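Hydroquinone dioxygenase small subunit (Pseudomonas sp., PDB 4ZXA) forms the small, cupin-fold subunit of a two-subunit iron(II)-dependent hydroquinone 1,2-dioxygenase, and probably takes part in oxygen-dependent cleavage of the aromatic ring. Local coordinates at residues A[13-18]-A[39-44]; A[70-75]-A[138-143]; A[89-94]-A[119-124]. All blocks are in the same frame, centred on the assembly; numbering follows the deposited sequence.

Contact 1: A[13-18]-A[39-44]; sequences VFASLD and NIFEVA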
loop_
_atom_site.group_PDB
_atom_site.type_symbol
_atom_site.label_atom_id
_atom_site.label_comp_id
_atom_site.label_asym_id
_atom_site.label_seq_id
_atom_site.Cartn_x
_atom_site.Cartn_y
_atom_site.Cartn_z
ATOM N N VAL A 13 -9.773 7.088 -24.426
ATOM C CA VAL A 13 -9.739 6.152 -25.528
ATOM C C VAL A 13 -11.060 5.407 -25.694
ATOM O O VAL A 13 -11.435 4.608 -24.848
ATOM C CB VAL A 13 -8.581 5.174 -25.368
ATOM C CG1 VAL A 13 -8.647 4.094 -26.431
ATOM C CG2 VAL A 13 -7.267 5.941 -25.439
ATOM N N PHE A 14 -11.777 5.703 -26.776
ATOM C CA PHE A 14 -12.945 4.914 -27.149
ATOM C C PHE A 14 -12.577 4.060 -28.352
ATOM O O PHE A 14 -11.695 4.418 -29.124
ATOM C CB PHE A 14 -14.143 5.797 -27.486
ATOM C CG PHE A 14 -14.584 6.677 -26.356
ATOM C CD1 PHE A 14 -15.188 6.137 -25.235
ATOM C CD2 PHE A 14 -14.408 8.050 -26.426
ATOM C CE1 PHE A 14 -15.599 6.949 -24.201
ATOM C CE2 PHE A 14 -14.820 8.873 -25.397
ATOM C CZ PHE A 14 -15.419 8.319 -24.280
ATOM N N ALA A 15 -13.230 2.917 -28.495
ATOM C CA ALA A 15 -12.969 2.056 -29.635
ATOM C C ALA A 15 -14.093 2.203 -30.647
ATOM O O ALA A 15 -15.090 2.887 -30.389
ATOM C CB ALA A 15 -12.814 0.609 -29.195
ATOM N N SER A 16 -13.914 1.591 -31.812
ATOM C CA SER A 16 -14.947 1.588 -32.848
ATOM C C SER A 16 -14.810 0.323 -33.674
ATOM O O SER A 16 -13.864 -0.429 -33.493
ATOM C CB SER A 16 -14.823 2.826 -33.744
ATOM O OG SER A 16 -13.587 2.823 -34.447
ATOM N N LEU A 17 -15.756 0.098 -34.576
ATOM C CA LEU A 17 -15.666 -1.007 -35.531
ATOM C C LEU A 17 -14.392 -0.927 -36.394
ATOM O O LEU A 17 -13.781 -1.951 -36.730
ATOM C CB LEU A 17 -16.897 -1.011 -36.441
ATOM C CG LEU A 17 -18.191 -1.646 -35.943
ATOM C CD1 LEU A 17 -19.346 -1.309 -36.868
ATOM C CD2 LEU A 17 -18.030 -3.156 -35.846
ATOM N N ASP A 18 -14.000 0.293 -36.752
ATOM C CA ASP A 18 -12.832 0.514 -37.616
ATOM C C ASP A 18 -11.525 0.410 -36.853
ATOM O O ASP A 18 -10.450 0.247 -37.450
ATOM C CB ASP A 18 -12.895 1.897 -38.279
ATOM C CG ASP A 18 -13.796 1.919 -39.491
ATOM O OD1 ASP A 18 -14.217 0.820 -39.943
ATOM O OD2 ASP A 18 -14.074 3.035 -39.991
ATOM N N ASN A 39 -15.224 -9.078 -27.050
ATOM C CA ASN A 39 -15.130 -7.637 -27.265
ATOM C C ASN A 39 -16.232 -7.202 -28.223
ATOM O O ASN A 39 -16.351 -7.750 -29.315
ATOM C CB ASN A 39 -13.760 -7.283 -27.826
ATOM C CG ASN A 39 -13.619 -5.814 -28.120
ATOM O OD1 ASN A 39 -14.241 -5.296 -29.052
ATOM N ND2 ASN A 39 -12.786 -5.128 -27.338
ATOM N N ILE A 40 -17.046 -6.233 -27.815
ATOM C CA ILE A 40 -18.278 -5.930 -28.547
ATOM C C ILE A 40 -17.997 -5.465 -29.988
ATOM O O ILE A 40 -18.840 -5.586 -30.881
ATOM C CB ILE A 40 -19.161 -4.882 -27.820
ATOM C CG1 ILE A 40 -18.413 -3.560 -27.629
ATOM C CG2 ILE A 40 -19.643 -5.403 -26.477
ATOM C CD1 ILE A 40 -19.334 -2.431 -27.219
ATOM N N PHE A 41 -16.801 -4.944 -30.209
ATOM C CA PHE A 41 -16.455 -4.448 -31.517
ATOM C C PHE A 41 -16.067 -5.592 -32.438
ATOM O O PHE A 41 -16.568 -5.678 -33.554
ATOM C CB PHE A 41 -15.414 -3.330 -31.418
ATOM C CG PHE A 41 -15.932 -2.131 -30.693
ATOM C CD1 PHE A 41 -16.905 -1.343 -31.267
ATOM C CD2 PHE A 41 -15.512 -1.836 -29.406
ATOM C CE1 PHE A 41 -17.427 -0.263 -30.589
ATOM C CE2 PHE A 41 -16.026 -0.744 -28.721
ATOM C CZ PHE A 41 -16.988 0.039 -29.314
ATOM N N GLU A 42 -15.215 -6.485 -31.960
ATOM C CA GLU A 42 -14.958 -7.715 -32.690
ATOM C C GLU A 42 -16.281 -8.422 -32.986
ATOM O O GLU A 42 -16.530 -8.858 -34.115
ATOM C CB GLU A 42 -14.007 -8.639 -31.914
ATOM C CG GLU A 42 -13.509 -9.819 -32.733
ATOM C CD GLU A 42 -12.329 -10.512 -32.091
ATOM O OE1 GLU A 42 -12.395 -10.828 -30.880
ATOM O OE2 GLU A 42 -11.320 -10.729 -32.800
ATOM N N VAL A 43 -17.139 -8.519 -31.980
ATOM C CA VAL A 43 -18.414 -9.203 -32.171
ATOM C C VAL A 43 -19.282 -8.597 -33.296
ATOM O O VAL A 43 -19.745 -9.314 -34.183
ATOM C CB VAL A 43 -19.221 -9.335 -30.851
ATOM C CG1 VAL A 43 -20.671 -9.731 -31.147
ATOM C CG2 VAL A 43 -18.570 -10.364 -29.921
ATOM N N ALA A 44 -19.510 -7.288 -33.244
ATOM C CA ALA A 44 -20.305 -6.614 -34.263
ATOM C C ALA A 44 -19.629 -6.704 -35.637
ATOM O O ALA A 44 -20.296 -6.763 -36.673
ATOM C CB ALA A 44 -20.546 -5.154 -33.876
#
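Ala15, Ser16 and Leu17 rest on Phe41 and Ala44 in a buried, largely apolar contact between the extended loop ahead of strand 24-27 and the short helix 40-45, close to the large subunit. The Phe41 ring carries most of it. One face lies under the loop backbone: Ser16 N stands over the ring centre, 4.1 Å above its plane, with Ala15 C displaced toward the rim. Ala15 CB closes in on the same ring at 3.5 Å from CE2, while Ser16 C meets CD1 at 3.6 Å. Against the opposite face lies Ile40 CG1, 3.8 Å above the plane, which makes the phenyl group the filling of a sandwich between loop and helix. Its CG is anti to the carbonyl carbon and beside the backbone N (chi1 -64°), and the ring beyond it meets Ala15 and Ser16. Further along the helix, Ala44 meets Leu17: although the CB of Leu17 is directed away from the helix, CD2 returns to Ala44 CB at 3.8 Å and also brushes the carbonyl O of Phe41.

The start of the helix is fixed by Asn39 as N-cap. Its OD1 accepts from Phe41 N at 2.8 Å and from Glu42 N at 3.3 Å, the two donors arriving from opposite faces of the amide plane, so the residue bearing the key ring is itself anchored. Asn39 ND2 meanwhile bonds to Asp293 of the large subunit. On the loop side, Leu17 N is held by Asp87. Phe41 also packs on Met86 of strand 81-87 and Val147 of strand 145-153, and Ala44 on Thr65 of strand 61-69, so that the helix packs against three strands of the mixed sheet with the loop folded over Phe41.

Contact 2: A[70-75]-A[138-143]; sequences GQSPWF and YRFEAS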
loop_
_atom_site.group_PDB
_atom_site.type_symbol
_atom_site.label_atom_id
_atom_site.label_comp_id
_atom_site.label_asym_id
_atom_site.label_seq_id
_atom_site.Cartn_x
_atom_site.Cartn_y
_atom_site.Cartn_z
ATOM N N GLY A 70 -27.980 -0.276 -41.795
ATOM C CA GLY A 70 -29.250 -0.219 -42.481
ATOM C C GLY A 70 -30.403 -0.087 -41.506
ATOM O O GLY A 70 -30.314 0.633 -40.512
ATOM N N GLN A 71 -31.494 -0.786 -41.788
ATOM C CA GLN A 71 -32.707 -0.629 -41.005
ATOM C C GLN A 71 -33.081 -1.958 -40.384
ATOM O O GLN A 71 -33.152 -2.962 -41.088
ATOM C CB GLN A 71 -33.829 -0.153 -41.903
ATOM C CG GLN A 71 -35.099 0.220 -41.194
ATOM C CD GLN A 71 -36.262 0.307 -42.165
ATOM O OE1 GLN A 71 -36.547 -0.653 -42.889
ATOM N NE2 GLN A 71 -36.931 1.462 -42.201
ATOM N N SER A 72 -33.302 -1.970 -39.067
ATOM C CA SER A 72 -33.709 -3.195 -38.369
ATOM C C SER A 72 -35.191 -3.507 -38.587
ATOM O O SER A 72 -35.949 -2.657 -39.057
ATOM C CB SER A 72 -33.463 -3.062 -36.863
ATOM O OG SER A 72 -34.489 -2.281 -36.252
ATOM N N PRO A 73 -35.599 -4.739 -38.248
ATOM C CA PRO A 73 -37.016 -5.092 -38.102
ATOM C C PRO A 73 -37.627 -4.308 -36.950
ATOM O O PRO A 73 -36.881 -3.882 -36.059
ATOM C CB PRO A 73 -36.972 -6.579 -37.723
ATOM C CG PRO A 73 -35.670 -7.073 -38.232
ATOM C CD PRO A 73 -34.713 -5.910 -38.150
ATOM N N TRP A 74 -38.944 -4.111 -36.965
ATOM C CA TRP A 74 -39.628 -3.604 -35.778
ATOM C C TRP A 74 -39.519 -4.612 -34.615
ATOM O O TRP A 74 -39.830 -5.805 -34.764
ATOM C CB TRP A 74 -41.104 -3.312 -36.049
ATOM C CG TRP A 74 -41.402 -2.090 -36.857
ATOM C CD1 TRP A 74 -41.775 -2.050 -38.178
ATOM C CD2 TRP A 74 -41.400 -0.726 -36.400
ATOM N NE1 TRP A 74 -41.996 -0.749 -38.565
ATOM C CE2 TRP A 74 -41.777 0.083 -37.497
ATOM C CE3 TRP A 74 -41.109 -0.109 -35.178
ATOM C CZ2 TRP A 74 -41.873 1.473 -37.405
ATOM C CZ3 TRP A 74 -41.206 1.274 -35.089
ATOM C CH2 TRP A 74 -41.584 2.048 -36.195
ATOM N N PHE A 75 -39.077 -4.112 -33.461
ATOM C CA PHE A 75 -38.890 -4.925 -32.260
ATOM C C PHE A 75 -39.902 -4.519 -31.190
ATOM O O PHE A 75 -40.368 -3.374 -31.156
ATOM C CB PHE A 75 -37.491 -4.712 -31.687
ATOM C CG PHE A 75 -36.384 -5.205 -32.560
ATOM C CD1 PHE A 75 -36.296 -6.544 -32.903
ATOM C CD2 PHE A 75 -35.404 -4.335 -33.006
ATOM C CE1 PHE A 75 -35.248 -7.009 -33.692
ATOM C CE2 PHE A 75 -34.352 -4.786 -33.792
ATOM C CZ PHE A 75 -34.271 -6.122 -34.139
ATOM N N TYR A 138 -40.143 -0.555 -31.739
ATOM C CA TYR A 138 -39.032 0.341 -32.015
ATOM C C TYR A 138 -38.189 -0.198 -33.154
ATOM O O TYR A 138 -38.063 -1.409 -33.320
ATOM C CB TYR A 138 -38.198 0.583 -30.746
ATOM C CG TYR A 138 -37.622 -0.668 -30.137
ATOM C CD1 TYR A 138 -38.339 -1.398 -29.204
ATOM C CD2 TYR A 138 -36.358 -1.121 -30.498
ATOM C CE1 TYR A 138 -37.812 -2.553 -28.638
ATOM C CE2 TYR A 138 -35.814 -2.274 -29.936
ATOM C CZ TYR A 138 -36.543 -2.992 -29.004
ATOM O OH TYR A 138 -36.022 -4.153 -28.442
ATOM N N ARG A 139 -37.628 0.708 -33.949
ATOM C CA ARG A 139 -36.872 0.333 -35.144
ATOM C C ARG A 139 -35.580 1.144 -35.233
ATOM O O ARG A 139 -35.567 2.338 -34.929
ATOM C CB ARG A 139 -37.735 0.551 -36.396
ATOM C CG ARG A 139 -37.164 -0.032 -37.690
ATOM C CD ARG A 139 -38.222 -0.129 -38.785
ATOM N NE ARG A 139 -38.701 1.185 -39.218
ATOM C CZ ARG A 139 -39.439 1.391 -40.312
ATOM N NH1 ARG A 139 -39.786 0.368 -41.089
ATOM N NH2 ARG A 139 -39.831 2.619 -40.632
ATOM N N PHE A 140 -34.501 0.477 -35.634
ATOM C CA PHE A 140 -33.176 1.085 -35.732
ATOM C C PHE A 140 -32.819 1.483 -37.176
ATOM O O PHE A 140 -32.965 0.679 -38.106
ATOM C CB PHE A 140 -32.122 0.099 -35.224
ATOM C CG PHE A 140 -32.225 -0.226 -33.749
ATOM C CD1 PHE A 140 -32.320 0.777 -32.799
ATOM C CD2 PHE A 140 -32.208 -1.544 -33.316
ATOM C CE1 PHE A 140 -32.398 0.467 -31.450
ATOM C CE2 PHE A 140 -32.293 -1.858 -31.969
ATOM C CZ PHE A 140 -32.387 -0.855 -31.039
ATOM N N GLU A 141 -32.331 2.714 -37.344
ATOM C CA GLU A 141 -31.863 3.238 -38.633
ATOM C C GLU A 141 -30.386 3.607 -38.570
ATOM O O GLU A 141 -29.998 4.444 -37.763
ATOM C CB GLU A 141 -32.609 4.523 -38.982
ATOM C CG GLU A 141 -34.084 4.366 -39.229
ATOM C CD GLU A 141 -34.371 3.597 -40.498
ATOM O OE1 GLU A 141 -33.403 3.253 -41.226
ATOM O OE2 GLU A 141 -35.568 3.336 -40.751
ATOM N N ALA A 142 -29.570 3.038 -39.448
ATOM C CA ALA A 142 -28.143 3.335 -39.435
ATOM C C ALA A 142 -27.574 3.517 -40.844
ATOM O O ALA A 142 -27.526 2.564 -41.630
ATOM C CB ALA A 142 -27.382 2.240 -38.690
ATOM N N SER A 143 -27.132 4.735 -41.153
ATOM C CA SER A 143 -26.546 5.039 -42.459
ATOM C C SER A 143 -25.175 4.404 -42.575
ATOM O O SER A 143 -24.792 3.911 -43.641
ATOM C CB SER A 143 -26.414 6.550 -42.664
ATOM O OG SER A 143 -27.656 7.197 -42.469
#
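Backbone bonds between Gly70 and Ala142, and again between Phe75 and Tyr138, join the two segments as antiparallel neighbours, but in two separate ladders whose register differs by one residue. Ser72 bridges the break. Its N donates to Phe140 O, while OG stands in for a backbone carbonyl, accepting a nearly straight bond (170°) from Phe140 N at 2.8 Å and donating to Pro73 O. Gly70 adopts backbone angles at which a CB would collide with the preceding carbonyl.

Among the polar side chains, Gln71 NE2 gives a 2.7 Å bond to the syn side of Glu141 OE2. The same NE2 sits over the centre of the Arg139 guanidinium, 3.1 Å above its plane. Trp74 lies against the opposite face, its ring only 17° from parallel, so the guanidinium is sandwiched between amide and indole while Glu93 takes its NH2 in a salt bridge. These strands, 71-76 and 136-142, are adjacent in the five-stranded sheet of the cupin fold, where Gln71, Arg139 and Glu141 lie on one face and Phe75, Tyr138, Phe140 and Ala142 on the other, with Phe140 meeting Leu66 and Ile148 of the facing sheet.

CH-pi contacts occur on both faces. Arg139 CB lies 3.8 Å from the centroid of the Trp74 six-membered ring; an alanine in place of Trp74 would probably uncover that side of the guanidinium and leave Arg139 freer to turn. On the other face Phe75 CB stands 3.6 Å from the Tyr138 ring centroid; with Tyr138 CG between backbone N and carbonyl carbon (chi1 59°), the ring lies with one face toward Phe75 CB. Phe140 CD2 meets Phe75 CE2 at 3.9 Å, at the edge of the Phe75 ring, and Tyr138 OH ends on Glu81 and Gln150.

Contact 3: A[89-94]-A[119-124]; sequences EVRVEF and MGYVLL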
loop_
_atom_site.group_PDB
_atom_site.type_symbol
_atom_site.label_atom_id
_atom_site.label_comp_id
_atom_site.label_asym_id
_atom_site.label_seq_id
_atom_site.Cartn_x
_atom_site.Cartn_y
_atom_site.Cartn_z
ATOM N N GLU A 89 -23.958 5.994 -35.464
ATOM C CA GLU A 89 -25.095 6.840 -35.168
ATOM C C GLU A 89 -26.392 6.146 -35.557
ATOM O O GLU A 89 -26.616 5.802 -36.716
ATOM C CB GLU A 89 -24.929 8.170 -35.897
ATOM C CG GLU A 89 -26.018 9.183 -35.644
ATOM C CD GLU A 89 -25.632 10.565 -36.158
ATOM O OE1 GLU A 89 -26.542 11.421 -36.295
ATOM O OE2 GLU A 89 -24.418 10.788 -36.420
ATOM N N VAL A 90 -27.246 5.907 -34.577
ATOM C CA VAL A 90 -28.476 5.194 -34.861
ATOM C C VAL A 90 -29.672 6.093 -34.637
ATOM O O VAL A 90 -29.714 6.860 -33.678
ATOM C CB VAL A 90 -28.605 3.931 -34.005
ATOM C CG1 VAL A 90 -29.894 3.202 -34.326
ATOM C CG2 VAL A 90 -27.411 3.019 -34.225
ATOM N N ARG A 91 -30.624 6.013 -35.552
ATOM C CA ARG A 91 -31.921 6.642 -35.389
ATOM C C ARG A 91 -32.870 5.558 -34.881
ATOM O O ARG A 91 -32.876 4.439 -35.396
ATOM C CB ARG A 91 -32.390 7.189 -36.739
ATOM C CG ARG A 91 -33.841 7.643 -36.794
ATOM C CD ARG A 91 -34.167 8.261 -38.154
ATOM N NE ARG A 91 -35.512 8.820 -38.170
ATOM C CZ ARG A 91 -36.596 8.105 -38.458
ATOM N NH1 ARG A 91 -36.464 6.820 -38.761
ATOM N NH2 ARG A 91 -37.805 8.666 -38.449
ATOM N N VAL A 92 -33.657 5.875 -33.861
ATOM C CA VAL A 92 -34.582 4.897 -33.297
ATOM C C VAL A 92 -36.016 5.414 -33.432
ATOM O O VAL A 92 -36.353 6.457 -32.861
ATOM C CB VAL A 92 -34.243 4.576 -31.798
ATOM C CG1 VAL A 92 -35.113 3.438 -31.265
ATOM C CG2 VAL A 92 -32.761 4.229 -31.632
ATOM N N GLU A 93 -36.844 4.692 -34.193
ATOM C CA GLU A 93 -38.248 5.061 -34.399
ATOM C C GLU A 93 -39.147 4.368 -33.385
ATOM O O GLU A 93 -38.985 3.174 -33.132
ATOM C CB GLU A 93 -38.726 4.628 -35.780
ATOM C CG GLU A 93 -38.207 5.432 -36.945
ATOM C CD GLU A 93 -38.377 4.690 -38.272
ATOM O OE1 GLU A 93 -39.519 4.300 -38.610
ATOM O OE2 GLU A 93 -37.359 4.485 -38.966
ATOM N N PHE A 94 -40.128 5.093 -32.851
ATOM C CA PHE A 94 -41.005 4.548 -31.815
ATOM C C PHE A 94 -42.485 4.585 -32.182
ATOM O O PHE A 94 -43.032 5.645 -32.488
ATOM C CB PHE A 94 -40.815 5.312 -30.495
ATOM C CG PHE A 94 -39.467 5.118 -29.860
ATOM C CD1 PHE A 94 -39.245 4.068 -28.979
ATOM C CD2 PHE A 94 -38.428 5.988 -30.136
ATOM C CE1 PHE A 94 -37.997 3.889 -28.383
ATOM C CE2 PHE A 94 -37.177 5.818 -29.554
ATOM C CZ PHE A 94 -36.960 4.769 -28.675
ATOM N N MET A 119 -44.734 7.788 -32.144
ATOM C CA MET A 119 -44.393 8.611 -30.991
ATOM C C MET A 119 -43.281 9.570 -31.336
ATOM O O MET A 119 -43.098 10.583 -30.672
ATOM C CB MET A 119 -43.944 7.741 -29.814
ATOM C CG MET A 119 -44.912 6.629 -29.452
ATOM S SD MET A 119 -44.263 5.523 -28.176
ATOM C CE MET A 119 -44.164 6.626 -26.759
ATOM N N GLY A 120 -42.530 9.247 -32.377
ATOM C CA GLY A 120 -41.401 10.075 -32.764
ATOM C C GLY A 120 -40.137 9.251 -32.899
ATOM O O GLY A 120 -40.180 8.033 -33.112
ATOM N N TYR A 121 -38.996 9.909 -32.768
ATOM C CA TYR A 121 -37.731 9.199 -32.869
ATOM C C TYR A 121 -36.643 9.871 -32.060
ATOM O O TYR A 121 -36.777 11.018 -31.616
ATOM C CB TYR A 121 -37.276 9.085 -34.326
ATOM C CG TYR A 121 -36.994 10.419 -34.973
ATOM C CD1 TYR A 121 -38.004 11.121 -35.621
ATOM C CD2 TYR A 121 -35.723 10.985 -34.934
ATOM C CE1 TYR A 121 -37.759 12.342 -36.218
ATOM C CE2 TYR A 121 -35.470 12.213 -35.530
ATOM C CZ TYR A 121 -36.495 12.884 -36.171
ATOM O OH TYR A 121 -36.274 14.103 -36.765
ATOM N N VAL A 122 -35.558 9.127 -31.887
ATOM C CA VAL A 122 -34.393 9.604 -31.180
ATOM C C VAL A 122 -33.175 9.413 -32.078
ATOM O O VAL A 122 -33.103 8.464 -32.863
ATOM C CB VAL A 122 -34.198 8.826 -29.850
ATOM C CG1 VAL A 122 -32.897 9.225 -29.186
ATOM C CG2 VAL A 122 -35.372 9.071 -28.919
ATOM N N LEU A 123 -32.212 10.316 -31.950
ATOM C CA LEU A 123 -30.979 10.221 -32.708
ATOM C C LEU A 123 -29.781 9.989 -31.809
ATOM O O LEU A 123 -29.285 10.908 -31.174
ATOM C CB LEU A 123 -30.784 11.487 -33.520
ATOM C CG LEU A 123 -30.923 11.184 -34.999
ATOM C CD1 LEU A 123 -31.322 12.437 -35.783
ATOM C CD2 LEU A 123 -29.582 10.594 -35.443
ATOM N N LEU A 124 -29.313 8.752 -31.769
ATOM C CA LEU A 124 -28.259 8.361 -30.838
ATOM C C LEU A 124 -26.885 8.356 -31.494
ATOM O O LEU A 124 -26.658 7.676 -32.504
ATOM C CB LEU A 124 -28.539 6.963 -30.261
ATOM C CG LEU A 124 -29.848 6.778 -29.488
ATOM C CD1 LEU A 124 -30.057 5.305 -29.103
ATOM C CD2 LEU A 124 -29.894 7.679 -28.250
#
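Val90 with Leu124 and Val92 with Val122 are hydrogen-bonded pairs of two antiparallel strands of the cupin sheet, 89-97 and its neighbour 116-125, outermost within this chain. Six backbone bonds link them. At the far end Phe94 faces two residues, donating to Gly120 O while its own O accepts from Met119 N at 2.8 Å, a beta bulge; Gly120 has backbone angles that would jam any CB against the preceding carbonyl.

On one face apolar groups meet: Val92 CG2 touches Leu124 CD1 at 3.9 Å, and Phe94 CE2 approaches Val122 CG2 at 3.8 Å. Phe94 and Leu124 continue onto Cys130 of strand 128-132. The other face carries Arg91, whose chain, extended from CG to NE, reaches the Tyr121 ring, CZ lying 4.6 Å from the ring centroid with the planes 42° apart, a cation-pi contact. NE is the atom above the face, displaced toward the rim. Tyr121 also meets His205 of the large subunit, and residues 121 to 123 pair with a strand of that chain. The charge of Arg91 would thus probably be stabilised in part by an aromatic ring that also belongs to the subunit interface.

How the contacts relate
Contacts 2 and 3 are directly joined: their centres are about 9 Å apart and strands 136-142 and 89-97 are neighbours in the same sheet. The salt bridge from Arg139 NH2 to Glu93 OE1, at 2.6 Å, ties them together, and a probable hydrogen bond runs from Glu141 N to Arg91 O. Contact 3 also falls within the chain between the two segments of contact 2. Contact 1 closes earlier in the chain and stands apart, its centre about 20 Å from that of contact 2 and about 22 Å from that of contact 3, without touching either. Contacts 1 and 3 nevertheless share a partner, since both adjoin the large subunit and extend sheets into it.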